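Local coordinates for protein geranyltranstransferase (Campylobacter jejuni, PDB 3NPK) that probably catalyses the condensation of geranyl diphosphate with isopentenyl diphosphate to farnesyl diphosphate, releasing pyrophosphate, in isoprenoid biosynthesis, at residues E254-L257 with N258-E261; M274-N277 with L278-Y282. One frame throughout, in Å; residues are numbered along the deposited sequence.

Contacts 1 and 2 each join successive turns of an alpha helix, on two helices that succeed each other in the chain, 246-265 and 269-282. Their centres lie 14 Å apart, and their nearest atoms stay about 5 Å from one another without touching. Contact 1 is a surface contact, its centre about 21 Å from the centre of the chain; polar and acidic residues dominate it, and its inward face rests on helix 194-220. Contact 2 lies deeper, its centre about 14 Å from that of the chain, and is richer in branched aliphatic residues. It also reaches the pyrophosphate site through the last residue of its helix, whereas contact 1 touches no ligand.

Contact 1 (E254-L257 with N258-E261)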
loop_
_atom_site.group_PDB
_atom_site.type_symbol
_atom_site.label_atom_id
_atom_site.label_comp_id
_atom_site.label_asym_id
_atom_site.label_seq_id
_atom_site.Cartn_x
_atom_site.Cartn_y
_atom_site.Cartn_z
ATOM N N GLU A 254 -5.848 34.918 -0.481
ATOM C CA GLU A 254 -6.755 35.634 0.407
ATOM C C GLU A 254 -8.213 35.376 0.034
ATOM O O GLU A 254 -9.062 35.173 0.911
ATOM C CB GLU A 254 -6.420 37.132 0.434
ATOM C CG GLU A 254 -5.101 37.423 1.160
ATOM C CD GLU A 254 -4.629 38.866 1.032
ATOM O OE1 GLU A 254 -5.216 39.629 0.234
ATOM O OE2 GLU A 254 -3.658 39.238 1.730
ATOM N N ASN A 255 -8.507 35.367 -1.263
ATOM C CA ASN A 255 -9.852 35.004 -1.715
ATOM C C ASN A 255 -10.260 33.603 -1.259
ATOM O O ASN A 255 -11.379 33.389 -0.766
ATOM C CB ASN A 255 -9.967 35.105 -3.239
ATOM C CG ASN A 255 -9.994 36.544 -3.727
ATOM O OD1 ASN A 255 -10.247 37.472 -2.955
ATOM N ND2 ASN A 255 -9.734 36.736 -5.015
ATOM N N LEU A 256 -9.349 32.653 -1.429
ATOM C CA LEU A 256 -9.602 31.275 -1.031
ATOM C C LEU A 256 -9.822 31.148 0.470
ATOM O O LEU A 256 -10.719 30.432 0.896
ATOM C CB LEU A 256 -8.461 30.364 -1.480
ATOM C CG LEU A 256 -8.436 30.117 -2.986
ATOM C CD1 LEU A 256 -7.160 29.401 -3.389
ATOM C CD2 LEU A 256 -9.672 29.341 -3.445
ATOM N N LEU A 257 -9.010 31.846 1.261
ATOM C CA LEU A 257 -9.196 31.882 2.715
ATOM C C LEU A 257 -10.555 32.456 3.120
ATOM O O LEU A 257 -11.197 31.944 4.037
ATOM C CB LEU A 257 -8.063 32.655 3.403
ATOM C CG LEU A 257 -6.800 31.830 3.671
ATOM C CD1 LEU A 257 -5.614 32.722 4.065
ATOM C CD2 LEU A 257 -7.070 30.757 4.739
ATOM N N ASN A 258 -10.999 33.515 2.446
ATOM C CA ASN A 258 -12.325 34.065 2.733
ATOM C C ASN A 258 -13.433 33.065 2.409
ATOM O O ASN A 258 -14.418 32.957 3.140
ATOM C CB ASN A 258 -12.568 35.387 1.993
ATOM C CG ASN A 258 -13.933 35.982 2.307
ATOM O OD1 ASN A 258 -14.856 35.904 1.496
ATOM N ND2 ASN A 258 -14.074 36.554 3.502
ATOM N N GLU A 259 -13.273 32.331 1.313
ATOM C CA GLU A 259 -14.222 31.279 0.992
ATOM C C GLU A 259 -14.207 30.207 2.079
ATOM O O GLU A 259 -15.254 29.732 2.517
ATOM C CB GLU A 259 -13.901 30.669 -0.367
ATOM C CG GLU A 259 -14.171 31.623 -1.518
ATOM C CD GLU A 259 -13.750 31.068 -2.858
ATOM O OE1 GLU A 259 -13.296 29.905 -2.914
ATOM O OE2 GLU A 259 -13.879 31.804 -3.858
ATOM N N CYS A 260 -13.014 29.830 2.520
ATOM C CA CYS A 260 -12.915 28.837 3.583
ATOM C C CYS A 260 -13.590 29.324 4.864
ATOM O O CYS A 260 -14.221 28.532 5.560
ATOM C CB CYS A 260 -11.460 28.421 3.843
ATOM S SG CYS A 260 -10.772 27.296 2.595
ATOM N N GLU A 261 -13.476 30.617 5.163
ATOM C CA GLU A 261 -14.133 31.192 6.335
ATOM C C GLU A 261 -15.648 30.977 6.263
ATOM O O GLU A 261 -16.299 30.628 7.260
ATOM C CB GLU A 261 -13.787 32.685 6.435
ATOM C CG GLU A 261 -14.533 33.466 7.513
ATOM C CD GLU A 261 -14.100 34.932 7.564
ATOM O OE1 GLU A 261 -12.886 35.197 7.675
ATOM O OE2 GLU A 261 -14.969 35.824 7.479
#
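Glu-259 follows Asn-255 and Leu-256 by about one turn on helix 246-265, and its side chain runs back along both. Its CB, placed by the backbone, sits 3.4 Å from Leu-256 O, and CG comes equally near Asn-255 O. The first torsion accounts for the place of CG: set beside the backbone N and opposite the carbonyl carbon (chi1 -69°), it heads back toward the preceding turn. From CG the chain stays extended, and CD passes Asn-255 O at 3.9 Å. At the tip, OE1 meets the methyl CD2 of Leu-256 at 3.7 Å, the two side chains crossing at a slant, while the same oxygen forms a salt bridge with Lys-206 of helix 194-220.

Beneath the side chains runs the regular helical ladder. Asn-258 N donates to Glu-254 O, Glu-259 N to Asn-255 O (3.0 Å), Cys-260 N to Leu-256 O (2.9 Å) and Glu-261 N to Leu-257 O. Residue types follow the helix faces. Leu-256 and the small, buried Cys-260, four residues apart, both touch Ile-210 of helix 194-220; a sulfhydryl suits the confined side, and Leu-256 adds bulk against Ile-213. On the exposed side Asn-258 OD1 is hydrogen-bonded to Gln-262 NE2, one turn on.

The chemistry is that of an amphipathic helix: a glutamate spans the border between apolar and solvent-facing sides, its CB and CG methylenes beside backbone carbonyl oxygens and its carboxylate paired with Lys-206. That salt bridge probably helps keep Glu-259 ionised although a leucine methyl lies against it.

Contact 2 (M274-N277 with L278-Y282); sequences MIQN and LIIQY. With PPV (pyrophosphate), chain C.
The C-terminal helix 269-282 of this mainly helical polyprenyl synthetase fold ends at the pyrophosphate pocket, and residues 274-282 form its last turns. Ile-275 and Ile-279, four residues apart, meet on its buried face: CG2 of Ile-275 touches CD1 of Ile-279 at 3.7 Å, the two branches slanting across each other. Ile-275 places CG1 beside its backbone N (chi1 -64°), which leaves CG2 opposite that N and facing the next turn. Both isoleucines rest on Leu-264, where branched aliphatic groups suit the buried side facing helix 246-265.

One residue on, Gln-276 bends at its second torsion and brings NE2 alongside the Ile-280 side chain, 3.6 Å from CG1. The amide lies over the CG1 methylene and CD1 methyl of Ile-280; Gln-276 itself is partly exposed, as suits a polar group. Leu-278 turns to another neighbour, helix 42-54, packing on Phe-42, Gln-45 and Ser-49. The backbone ladder includes Ile-279 N to Ile-275 O at 2.8 Å and the straighter Ile-280 N to Gln-276 O at 2.9 Å, with an N-H...O angle of 173°.

The helix thus carries Tyr-282 to the ligand. Its ring stacks with Phe-211 and meets Phe-42 with the planes at about 45°, so two aromatic neighbours hold it while its hydroxyl reaches the pocket. Gly-39 and His-73 also line that pocket; Arg-92 NH2, Arg-43 NH1 and the Lys-40 backbone N are hydrogen-bonded to the pyrophosphate, and the arginines probably offset its charge. The closest approach of tyrosine to pyrophosphate is Tyr-282 OH to PPV O21, 3.2 Å.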
loop_
_atom_site.group_PDB
_atom_site.type_symbol
_atom_site.label_atom_id
_atom_site.label_comp_id
_atom_site.label_asym_id
_atom_site.label_seq_id
_atom_site.Cartn_x
_atom_site.Cartn_y
_atom_site.Cartn_z
HETATM N N MSE A 274 -11.782 24.092 15.851
HETATM C CA MSE A 274 -10.689 23.124 15.804
HETATM C C MSE A 274 -9.926 23.193 14.493
HETATM O O MSE A 274 -8.693 23.159 14.475
HETATM C CB MSE A 274 -11.206 21.713 16.042
HETATM C CG MSE A 274 -11.569 21.463 17.484
HETATM SE SE MSE A 274 -12.167 19.624 17.759
HETATM C CE MSE A 274 -14.034 19.824 17.305
ATOM N N ILE A 275 -10.649 23.289 13.387
ATOM C CA ILE A 275 -9.980 23.340 12.098
ATOM C C ILE A 275 -9.234 24.663 11.949
ATOM O O ILE A 275 -8.115 24.700 11.440
ATOM C CB ILE A 275 -10.961 23.102 10.939
ATOM C CG1 ILE A 275 -11.542 21.682 11.043
ATOM C CG2 ILE A 275 -10.277 23.332 9.572
ATOM C CD1 ILE A 275 -12.579 21.360 9.993
ATOM N N GLN A 276 -9.848 25.748 12.410
ATOM C CA GLN A 276 -9.202 27.058 12.377
ATOM C C GLN A 276 -7.853 26.992 13.103
ATOM O O GLN A 276 -6.847 27.511 12.627
ATOM C CB GLN A 276 -10.115 28.107 13.027
ATOM C CG GLN A 276 -9.674 29.532 12.829
ATOM C CD GLN A 276 -9.729 29.935 11.372
ATOM O OE1 GLN A 276 -10.755 29.781 10.720
ATOM N NE2 GLN A 276 -8.626 30.458 10.853
ATOM N N ASN A 277 -7.834 26.340 14.260
ATOM C CA ASN A 277 -6.597 26.206 15.018
ATOM C C ASN A 277 -5.537 25.428 14.230
ATOM O O ASN A 277 -4.359 25.785 14.247
ATOM C CB ASN A 277 -6.860 25.505 16.357
ATOM C CG ASN A 277 -7.683 26.360 17.328
ATOM O OD1 ASN A 277 -8.053 27.484 17.026
ATOM N ND2 ASN A 277 -7.964 25.815 18.501
ATOM N N LEU A 278 -5.939 24.353 13.558
ATOM C CA LEU A 278 -4.972 23.545 12.804
ATOM C C LEU A 278 -4.474 24.282 11.558
ATOM O O LEU A 278 -3.316 24.121 11.172
ATOM C CB LEU A 278 -5.545 22.163 12.436
ATOM C CG LEU A 278 -5.888 21.259 13.627
ATOM C CD1 LEU A 278 -6.794 20.128 13.196
ATOM C CD2 LEU A 278 -4.619 20.674 14.254
ATOM N N ILE A 279 -5.354 25.085 10.954
ATOM C CA ILE A 279 -5.029 25.949 9.815
ATOM C C ILE A 279 -4.020 27.026 10.201
ATOM O O ILE A 279 -2.977 27.171 9.558
ATOM C CB ILE A 279 -6.296 26.680 9.283
ATOM C CG1 ILE A 279 -7.219 25.708 8.536
ATOM C CG2 ILE A 279 -5.914 27.861 8.389
ATOM C CD1 ILE A 279 -8.592 26.290 8.206
ATOM N N ILE A 280 -4.360 27.794 11.236
ATOM C CA ILE A 280 -3.516 28.884 11.711
ATOM C C ILE A 280 -2.152 28.314 12.064
ATOM O O ILE A 280 -1.113 28.882 11.712
ATOM C CB ILE A 280 -4.140 29.604 12.929
ATOM C CG1 ILE A 280 -5.371 30.406 12.491
ATOM C CG2 ILE A 280 -3.126 30.524 13.585
ATOM C CD1 ILE A 280 -6.159 31.049 13.628
ATOM N N GLN A 281 -2.164 27.171 12.739
ATOM C CA GLN A 281 -0.934 26.437 13.007
ATOM C C GLN A 281 -0.148 26.223 11.721
ATOM O O GLN A 281 1.073 26.415 11.683
ATOM C CB GLN A 281 -1.244 25.071 13.612
ATOM C CG GLN A 281 -1.695 25.089 15.051
ATOM C CD GLN A 281 -1.943 23.690 15.581
ATOM O OE1 GLN A 281 -1.201 22.753 15.267
ATOM N NE2 GLN A 281 -2.987 23.540 16.383
ATOM N N TYR A 282 -0.840 25.784 10.675
ATOM C CA TYR A 282 -0.164 25.418 9.434
ATOM C C TYR A 282 0.405 26.640 8.724
ATOM O O TYR A 282 1.584 26.664 8.370
ATOM C CB TYR A 282 -1.103 24.635 8.513
ATOM C CG TYR A 282 -0.403 23.557 7.715
ATOM C CD1 TYR A 282 -0.293 22.261 8.209
ATOM C CD2 TYR A 282 0.146 23.836 6.475
ATOM C CE1 TYR A 282 0.345 21.271 7.491
ATOM C CE2 TYR A 282 0.788 22.850 5.739
ATOM C CZ TYR A 282 0.883 21.570 6.254
ATOM O OH TYR A 282 1.513 20.588 5.527
HETATM O O11 PPV C . 4.707 17.733 4.849
HETATM P P1 PPV C . 4.229 18.101 6.384
HETATM O O21 PPV C . 4.338 19.717 6.675
HETATM O O31 PPV C . 2.839 17.694 6.597
HETATM O OPP PPV C . 5.322 17.361 7.358
HETATM P P2 PPV C . 5.087 16.600 8.790
HETATM O O12 PPV C . 6.630 16.200 9.213
HETATM O O22 PPV C . 4.281 15.205 8.574
HETATM O O32 PPV C . 4.476 17.483 9.798
#